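PDB 2IRU: multifunctional non-homologous end joining DNA repair protein LigD, which probably repairs DNA double-strand breaks with Ku by non-homologous end joining, its polymerase domain, the part in this structure, serving gap filling. Local coordinates for residues A[110-118]-A[238-248]; A[39-50]-A[280-291]. All blocks are in the same frame, centred on the assembly; numbering follows the deposited sequence.

Contact 1: residues A[110-118]-A[238-248]; sequences ALEVHVPQW and KTTIAPYSLRG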
# COMPACT_ATOMS: atom_id res chain seq x y z
N ALA A 110 8.44 2.00 12.18
CA ALA A 110 7.21 1.57 11.45
C ALA A 110 7.67 1.31 10.00
O ALA A 110 7.53 2.18 9.10
CB ALA A 110 6.10 2.64 11.52
N LEU A 111 8.27 0.13 9.78
CA LEU A 111 8.80 -0.20 8.44
C LEU A 111 7.67 -0.13 7.44
O LEU A 111 7.87 0.31 6.30
CB LEU A 111 9.45 -1.60 8.43
CG LEU A 111 10.55 -1.77 9.48
CD1 LEU A 111 11.16 -3.19 9.35
CD2 LEU A 111 11.64 -0.63 9.36
N GLU A 112 6.49 -0.57 7.87
CA GLU A 112 5.32 -0.63 6.97
C GLU A 112 4.27 0.42 7.27
O GLU A 112 3.90 0.64 8.45
CB GLU A 112 4.68 -2.01 7.02
CG GLU A 112 5.64 -3.08 6.47
CD GLU A 112 5.01 -4.45 6.27
OE1 GLU A 112 3.86 -4.65 6.70
OE2 GLU A 112 5.71 -5.35 5.74
N VAL A 113 3.82 1.08 6.21
CA VAL A 113 2.62 1.96 6.26
C VAL A 113 1.52 1.30 5.41
O VAL A 113 1.77 0.97 4.25
CB VAL A 113 2.95 3.36 5.72
CG1 VAL A 113 1.72 4.29 5.72
CG2 VAL A 113 4.11 3.94 6.54
N HIS A 114 0.34 1.11 5.99
CA HIS A 114 -0.81 0.51 5.30
C HIS A 114 -1.94 1.52 5.28
O HIS A 114 -2.16 2.21 6.29
CB HIS A 114 -1.28 -0.73 6.06
CG HIS A 114 -0.26 -1.84 6.13
ND1 HIS A 114 -0.47 -3.07 5.56
CD2 HIS A 114 0.95 -1.90 6.74
CE1 HIS A 114 0.58 -3.85 5.80
NE2 HIS A 114 1.44 -3.17 6.54
N VAL A 115 -2.63 1.65 4.14
CA VAL A 115 -3.75 2.60 4.05
C VAL A 115 -4.94 1.95 3.29
O VAL A 115 -4.75 1.04 2.44
CB VAL A 115 -3.36 3.93 3.31
CG1 VAL A 115 -2.35 4.77 4.16
CG2 VAL A 115 -2.82 3.65 1.88
N PRO A 116 -6.18 2.40 3.60
CA PRO A 116 -7.33 1.93 2.80
C PRO A 116 -7.49 2.75 1.53
O PRO A 116 -6.69 3.66 1.29
CB PRO A 116 -8.50 2.14 3.76
CG PRO A 116 -8.11 3.49 4.50
CD PRO A 116 -6.56 3.32 4.69
N GLN A 117 -8.51 2.42 0.72
CA GLN A 117 -8.68 3.00 -0.62
C GLN A 117 -9.63 4.21 -0.61
O GLN A 117 -9.95 4.75 -1.67
CB GLN A 117 -9.16 1.92 -1.63
CG GLN A 117 -8.34 0.64 -1.54
CD GLN A 117 -6.81 0.92 -1.54
OE1 GLN A 117 -6.30 1.62 -2.45
NE2 GLN A 117 -6.09 0.41 -0.52
N TRP A 118 -10.05 4.58 0.59
CA TRP A 118 -10.85 5.79 0.82
C TRP A 118 -10.05 6.88 1.54
O TRP A 118 -9.05 6.59 2.20
CB TRP A 118 -12.15 5.46 1.56
CG TRP A 118 -11.94 4.77 2.90
CD1 TRP A 118 -11.99 3.41 3.12
CD2 TRP A 118 -11.70 5.39 4.17
NE1 TRP A 118 -11.79 3.15 4.45
CE2 TRP A 118 -11.62 4.34 5.13
CE3 TRP A 118 -11.55 6.73 4.61
CZ2 TRP A 118 -11.38 4.58 6.49
CZ3 TRP A 118 -11.31 6.96 5.97
CH2 TRP A 118 -11.21 5.88 6.88
N LYS A 238 -10.69 -2.68 5.60
CA LYS A 238 -9.39 -3.28 5.25
C LYS A 238 -8.34 -2.25 4.83
O LYS A 238 -8.67 -1.19 4.34
CB LYS A 238 -9.55 -4.32 4.16
CG LYS A 238 -10.20 -5.59 4.69
CD LYS A 238 -10.45 -6.55 3.56
CE LYS A 238 -10.89 -7.92 4.04
NZ LYS A 238 -11.70 -7.83 5.28
N THR A 239 -7.07 -2.61 4.97
CA THR A 239 -6.01 -1.65 4.69
C THR A 239 -4.96 -2.44 3.88
O THR A 239 -4.88 -3.67 3.99
CB THR A 239 -5.51 -1.05 6.01
OG1 THR A 239 -4.57 0.01 5.75
CG2 THR A 239 -4.84 -2.15 6.87
N THR A 240 -4.22 -1.74 3.02
CA THR A 240 -3.29 -2.35 2.06
C THR A 240 -1.97 -1.58 2.12
O THR A 240 -1.97 -0.33 2.24
CB THR A 240 -3.90 -2.30 0.62
OG1 THR A 240 -5.11 -3.10 0.62
CG2 THR A 240 -2.93 -2.78 -0.41
N ILE A 241 -0.87 -2.33 2.12
CA ILE A 241 0.48 -1.75 2.09
C ILE A 241 0.56 -0.57 1.11
O ILE A 241 0.15 -0.69 -0.07
CB ILE A 241 1.54 -2.81 1.74
CG1 ILE A 241 2.96 -2.28 1.98
CG2 ILE A 241 1.39 -3.36 0.27
CD1 ILE A 241 3.34 -2.23 3.50
N ALA A 242 1.08 0.54 1.59
CA ALA A 242 1.12 1.74 0.77
C ALA A 242 2.21 1.70 -0.29
O ALA A 242 3.32 1.25 -0.02
CB ALA A 242 1.29 2.94 1.62
N PRO A 243 1.91 2.23 -1.51
CA PRO A 243 3.00 2.33 -2.47
C PRO A 243 4.21 3.07 -1.83
O PRO A 243 4.02 4.06 -1.08
CB PRO A 243 2.40 3.18 -3.59
CG PRO A 243 0.91 2.86 -3.54
CD PRO A 243 0.62 2.72 -2.05
N TYR A 244 5.40 2.58 -2.17
CA TYR A 244 6.69 3.08 -1.62
C TYR A 244 7.00 2.68 -0.17
O TYR A 244 8.12 2.91 0.30
CB TYR A 244 6.82 4.59 -1.76
CG TYR A 244 6.76 5.03 -3.20
CD1 TYR A 244 7.89 4.90 -4.03
CD2 TYR A 244 5.60 5.62 -3.73
CE1 TYR A 244 7.86 5.32 -5.36
CE2 TYR A 244 5.55 6.05 -5.09
CZ TYR A 244 6.70 5.89 -5.88
OH TYR A 244 6.72 6.28 -7.18
N SER A 245 6.05 2.04 0.51
CA SER A 245 6.38 1.51 1.86
C SER A 245 7.45 0.44 1.76
O SER A 245 7.43 -0.41 0.84
CB SER A 245 5.14 0.89 2.53
OG SER A 245 5.46 0.44 3.87
N LEU A 246 8.34 0.43 2.74
CA LEU A 246 9.24 -0.71 2.96
C LEU A 246 8.37 -1.88 3.41
O LEU A 246 7.21 -1.69 3.87
CB LEU A 246 10.25 -0.39 4.08
CG LEU A 246 11.36 0.60 3.70
CD1 LEU A 246 12.09 1.11 4.93
CD2 LEU A 246 12.38 -0.07 2.80
N ARG A 247 8.97 -3.06 3.33
CA ARG A 247 8.39 -4.28 3.88
C ARG A 247 9.27 -4.81 5.00
O ARG A 247 10.52 -4.79 4.92
CB ARG A 247 8.26 -5.36 2.79
CG ARG A 247 7.42 -4.95 1.56
CD ARG A 247 6.05 -4.37 1.94
NE ARG A 247 5.29 -5.21 2.84
CZ ARG A 247 4.33 -6.05 2.45
NH1 ARG A 247 3.99 -6.14 1.16
NH2 ARG A 247 3.67 -6.75 3.35
N GLY A 248 8.61 -5.36 6.02
CA GLY A 248 9.34 -5.95 7.16
C GLY A 248 9.60 -7.41 6.83
O GLY A 248 8.87 -8.32 7.26
O HOH W 1 2.72 -6.95 6.31
O HOH W 2 5.90 -7.92 6.30
O HOH W 3 -2.58 -4.65 5.00
O HOH W 4 -3.14 1.10 -0.42
O HOH W 5 -7.30 -1.44 1.46
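E112 OE2 is gripped from both faces of its carboxylate plane. R247 NE lies 2.9 Å from E112 OE2, well above that plane, in a nearly straight salt bridge (170°) in the guanidinium plane, and G248 N donates to the same E112 OE2 from the opposite face, also at 2.9 Å. The other oxygen, E112 OE1, accepts a hydrogen bond from H114 NE2 at 2.8 Å, in the imidazole plane. R247 bends at chi2 and chi3 to bring NE to OE2, and its NH1 goes on to S175 O. In I241, CG1 anti to the backbone N (chi1 -169°) and a turn at chi2 bring CD1 over one face of the H114 ring, 4.0 Å from the centroid. Strands 112-115 and 240-241 run antiparallel: H114 faces I241 as a non-hydrogen-bonded pair, and V115 N donates to T240 O at 2.8 Å. Past the strand, S245 OG replaces a backbone carbonyl, accepting from V113 N at 2.9 Å and donating to L246 O. H114, T239 and R247 are inferred substrate-binding residues; the buried carboxylate probably fixes the rotation of H114, leaving H114 ND1 directed to a water that also binds T239 O.

Contact 2: residues A[39-50]-A[280-291]; sequences VAEVMLGHIAGR and IARDGDLLERLD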
# COMPACT_ATOMS: atom_id res chain seq x y z
N VAL A 39 11.76 9.36 -0.54
CA VAL A 39 10.49 9.01 -1.23
C VAL A 39 9.31 9.90 -0.84
O VAL A 39 8.23 9.77 -1.45
CB VAL A 39 10.08 7.49 -1.11
CG1 VAL A 39 11.18 6.56 -1.67
CG2 VAL A 39 9.61 7.11 0.30
N ALA A 40 9.49 10.81 0.13
CA ALA A 40 8.35 11.58 0.63
C ALA A 40 7.53 12.22 -0.50
O ALA A 40 6.30 12.12 -0.51
CB ALA A 40 8.79 12.67 1.67
N GLU A 41 8.22 12.91 -1.41
CA GLU A 41 7.53 13.70 -2.43
C GLU A 41 6.58 12.83 -3.23
O GLU A 41 5.43 13.23 -3.47
CB GLU A 41 8.51 14.38 -3.36
CG GLU A 41 7.86 15.37 -4.38
CD GLU A 41 8.82 15.83 -5.49
OE1 GLU A 41 10.06 15.60 -5.37
OE2 GLU A 41 8.34 16.46 -6.48
N VAL A 42 7.08 11.66 -3.65
CA VAL A 42 6.26 10.75 -4.48
C VAL A 42 5.30 9.90 -3.66
O VAL A 42 4.21 9.52 -4.18
CB VAL A 42 7.13 9.86 -5.42
CG1 VAL A 42 7.96 10.73 -6.36
CG2 VAL A 42 8.03 8.86 -4.63
N MET A 43 5.68 9.61 -2.41
CA MET A 43 4.84 8.76 -1.55
C MET A 43 3.61 9.48 -0.99
O MET A 43 2.53 8.89 -0.86
CB MET A 43 5.66 8.16 -0.38
CG MET A 43 4.91 7.09 0.37
SD MET A 43 5.92 6.34 1.64
CE MET A 43 4.77 5.12 2.32
N LEU A 44 3.76 10.76 -0.65
CA LEU A 44 2.72 11.44 0.14
C LEU A 44 1.34 11.50 -0.55
O LEU A 44 0.30 11.28 0.12
CB LEU A 44 3.19 12.80 0.60
CG LEU A 44 4.22 12.72 1.72
CD1 LEU A 44 4.74 14.13 1.87
CD2 LEU A 44 3.62 12.20 3.01
N GLY A 45 1.33 11.68 -1.88
CA GLY A 45 0.08 11.88 -2.62
C GLY A 45 -0.81 10.65 -2.51
O GLY A 45 -2.04 10.74 -2.61
N HIS A 46 -0.19 9.49 -2.32
CA HIS A 46 -0.95 8.22 -2.29
C HIS A 46 -1.40 7.74 -0.91
O HIS A 46 -2.17 6.75 -0.80
CB HIS A 46 -0.18 7.12 -3.05
CG HIS A 46 0.44 7.63 -4.30
ND1 HIS A 46 -0.30 8.04 -5.39
CD2 HIS A 46 1.74 7.87 -4.61
CE1 HIS A 46 0.53 8.50 -6.32
NE2 HIS A 46 1.77 8.41 -5.86
N ILE A 47 -0.93 8.46 0.12
CA ILE A 47 -1.35 8.23 1.50
C ILE A 47 -2.06 9.45 2.12
O ILE A 47 -2.69 9.31 3.16
CB ILE A 47 -0.21 7.70 2.38
CG1 ILE A 47 0.90 8.75 2.52
CG2 ILE A 47 0.42 6.46 1.72
CD1 ILE A 47 2.10 8.27 3.46
N ALA A 48 -1.98 10.60 1.45
CA ALA A 48 -2.72 11.81 1.91
C ALA A 48 -4.20 11.48 2.15
O ALA A 48 -4.85 10.79 1.35
CB ALA A 48 -2.62 12.91 0.86
N GLY A 49 -4.73 12.04 3.24
CA GLY A 49 -6.15 11.91 3.53
C GLY A 49 -6.57 10.53 4.03
O GLY A 49 -7.75 10.31 4.30
N ARG A 50 -5.61 9.60 4.17
CA ARG A 50 -5.96 8.22 4.55
C ARG A 50 -5.49 7.91 5.98
O ARG A 50 -4.41 8.37 6.37
CB ARG A 50 -5.29 7.24 3.60
CG ARG A 50 -5.72 7.53 2.16
CD ARG A 50 -5.11 6.55 1.12
NE ARG A 50 -5.31 7.19 -0.17
CZ ARG A 50 -6.42 7.09 -0.92
NH1 ARG A 50 -7.41 6.25 -0.59
NH2 ARG A 50 -6.51 7.81 -2.04
N ILE A 280 13.14 6.67 -8.84
CA ILE A 280 12.47 7.96 -8.64
C ILE A 280 13.26 9.10 -9.29
O ILE A 280 12.67 9.96 -9.97
CB ILE A 280 12.17 8.26 -7.17
CG1 ILE A 280 11.17 7.23 -6.60
CG2 ILE A 280 11.74 9.75 -7.02
CD1 ILE A 280 11.13 7.19 -5.04
N ALA A 281 14.57 9.09 -9.09
CA ALA A 281 15.46 10.11 -9.66
C ALA A 281 15.40 10.13 -11.19
O ALA A 281 15.49 11.20 -11.80
CB ALA A 281 16.89 9.91 -9.18
N ARG A 282 15.23 8.96 -11.79
CA ARG A 282 15.27 8.81 -13.24
C ARG A 282 13.93 9.08 -13.90
O ARG A 282 13.84 9.80 -14.92
CB ARG A 282 15.76 7.41 -13.59
CG ARG A 282 15.99 7.18 -15.08
CD ARG A 282 16.47 5.75 -15.35
NE ARG A 282 15.41 4.78 -15.10
CZ ARG A 282 15.52 3.73 -14.29
NH1 ARG A 282 16.67 3.49 -13.66
NH2 ARG A 282 14.49 2.90 -14.12
N ASP A 283 12.87 8.51 -13.32
CA ASP A 283 11.56 8.49 -13.97
C ASP A 283 10.46 9.26 -13.22
O ASP A 283 9.32 9.39 -13.73
CB ASP A 283 11.10 7.04 -14.17
CG ASP A 283 12.09 6.20 -14.95
OD1 ASP A 283 12.59 6.67 -15.99
OD2 ASP A 283 12.37 5.06 -14.53
N GLY A 284 10.78 9.75 -12.02
CA GLY A 284 9.77 10.33 -11.14
C GLY A 284 8.76 9.27 -10.69
O GLY A 284 9.11 8.08 -10.61
N ASP A 285 7.53 9.71 -10.38
CA ASP A 285 6.51 8.82 -9.82
C ASP A 285 5.66 8.18 -10.94
O ASP A 285 4.93 8.88 -11.66
CB ASP A 285 5.64 9.62 -8.83
CG ASP A 285 4.52 8.80 -8.19
OD1 ASP A 285 4.58 7.55 -8.16
OD2 ASP A 285 3.59 9.43 -7.64
N LEU A 286 5.76 6.86 -11.09
CA LEU A 286 4.95 6.14 -12.08
C LEU A 286 3.45 6.16 -11.72
O LEU A 286 2.59 5.96 -12.60
CB LEU A 286 5.45 4.69 -12.27
CG LEU A 286 6.89 4.52 -12.78
CD1 LEU A 286 7.21 3.02 -12.91
CD2 LEU A 286 7.13 5.23 -14.12
N LEU A 287 3.15 6.44 -10.45
CA LEU A 287 1.77 6.58 -9.96
C LEU A 287 1.27 8.05 -9.95
O LEU A 287 0.24 8.36 -9.34
CB LEU A 287 1.68 6.02 -8.51
CG LEU A 287 1.93 4.53 -8.29
CD1 LEU A 287 1.65 4.19 -6.83
CD2 LEU A 287 1.03 3.71 -9.22
N GLU A 288 1.98 8.96 -10.61
CA GLU A 288 1.60 10.38 -10.61
C GLU A 288 0.07 10.58 -10.79
O GLU A 288 -0.56 11.40 -10.10
CB GLU A 288 2.34 11.10 -11.74
CG GLU A 288 2.29 12.63 -11.65
CD GLU A 288 3.61 13.22 -11.23
OE1 GLU A 288 3.98 13.11 -10.03
OE2 GLU A 288 4.29 13.80 -12.11
N ARG A 289 -0.50 9.83 -11.73
CA ARG A 289 -1.89 10.01 -12.15
C ARG A 289 -2.92 9.31 -11.26
O ARG A 289 -4.13 9.49 -11.44
CB ARG A 289 -2.05 9.50 -13.58
CG ARG A 289 -1.33 10.32 -14.64
CD ARG A 289 -1.28 9.55 -15.96
NE ARG A 289 -0.45 8.33 -15.87
CZ ARG A 289 -0.56 7.28 -16.68
NH1 ARG A 289 -1.48 7.25 -17.65
NH2 ARG A 289 0.24 6.23 -16.51
N LEU A 290 -2.45 8.50 -10.31
CA LEU A 290 -3.37 7.73 -9.46
C LEU A 290 -4.21 8.57 -8.49
O LEU A 290 -5.39 8.29 -8.27
CB LEU A 290 -2.63 6.66 -8.67
CG LEU A 290 -3.43 5.82 -7.66
CD1 LEU A 290 -4.50 5.00 -8.35
CD2 LEU A 290 -2.43 4.92 -6.85
N ASP A 291 -3.58 9.58 -7.89
CA ASP A 291 -4.21 10.38 -6.84
C ASP A 291 -4.18 11.88 -7.12
O ASP A 291 -4.27 12.32 -8.26
CB ASP A 291 -3.55 10.10 -5.49
CG ASP A 291 -3.83 8.68 -4.98
OD1 ASP A 291 -4.99 8.42 -4.56
OD2 ASP A 291 -2.89 7.84 -4.97
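H46 lies between two aspartates, each meeting one nitrogen in the ring plane. H46 ND1 donates to D291 OD2 at 2.6 Å, on the anti lone pair, while H46 NE2 donates to D285 OD2 at 2.7 Å, on the syn lone pair; the carboxylates are turned 53° and 71° from the ring. H46 is thus probably doubly protonated and cationic, favoured by the two carboxylates. L287 CD1 sits squarely over one face, 4.3 Å from the H46 ring centroid. With CG anti to the backbone N (chi1 179°), D285 brings OD2 to H46 NE2, and its OD1 accepts from L287 N in an Asx turn and bonds Y244 OH. R50 NH2, also bonded to T135, makes a 3.0 Å salt bridge to D291 OD1. The apolar end is just as close: I280 CD1 presses on V39 CG1 at 3.4 Å, tighter than usual for two carbons, and V42 meets I280 tip to tip. The solvent side is looser: exposed G45 meets D291, itself exposed, through G45 O, 3.3 Å from D291 CB. The histidine held between two aspartates, together with the Asx turn at D285, ties the chain following helix 273-283 along helix 29-47 of the primase-polymerase domain.

In the fold
Contact 1 is nested within the chain loop that contact 2 closes, and their centres lie 13 Å apart. Two polar links join them, beside packing of P243 and A242 on M43 and I47 of helix 29-47. Y244, in the turn after strand 240-241, places its OH 2.7 Å from D285 OD1, a probable hydrogen bond, so D285 serves both contacts. R50 makes the second link, its NH1 bonding to P116 O just past strand 112-115. Contact 1 holds inferred substrate-binding residues near the centre of the domain, whereas contact 2 stands farther off: the R50 side chain is about 8 Å from that of T239, and the L287 side chain about 9 Å from that of H181, another inferred substrate-binding residue.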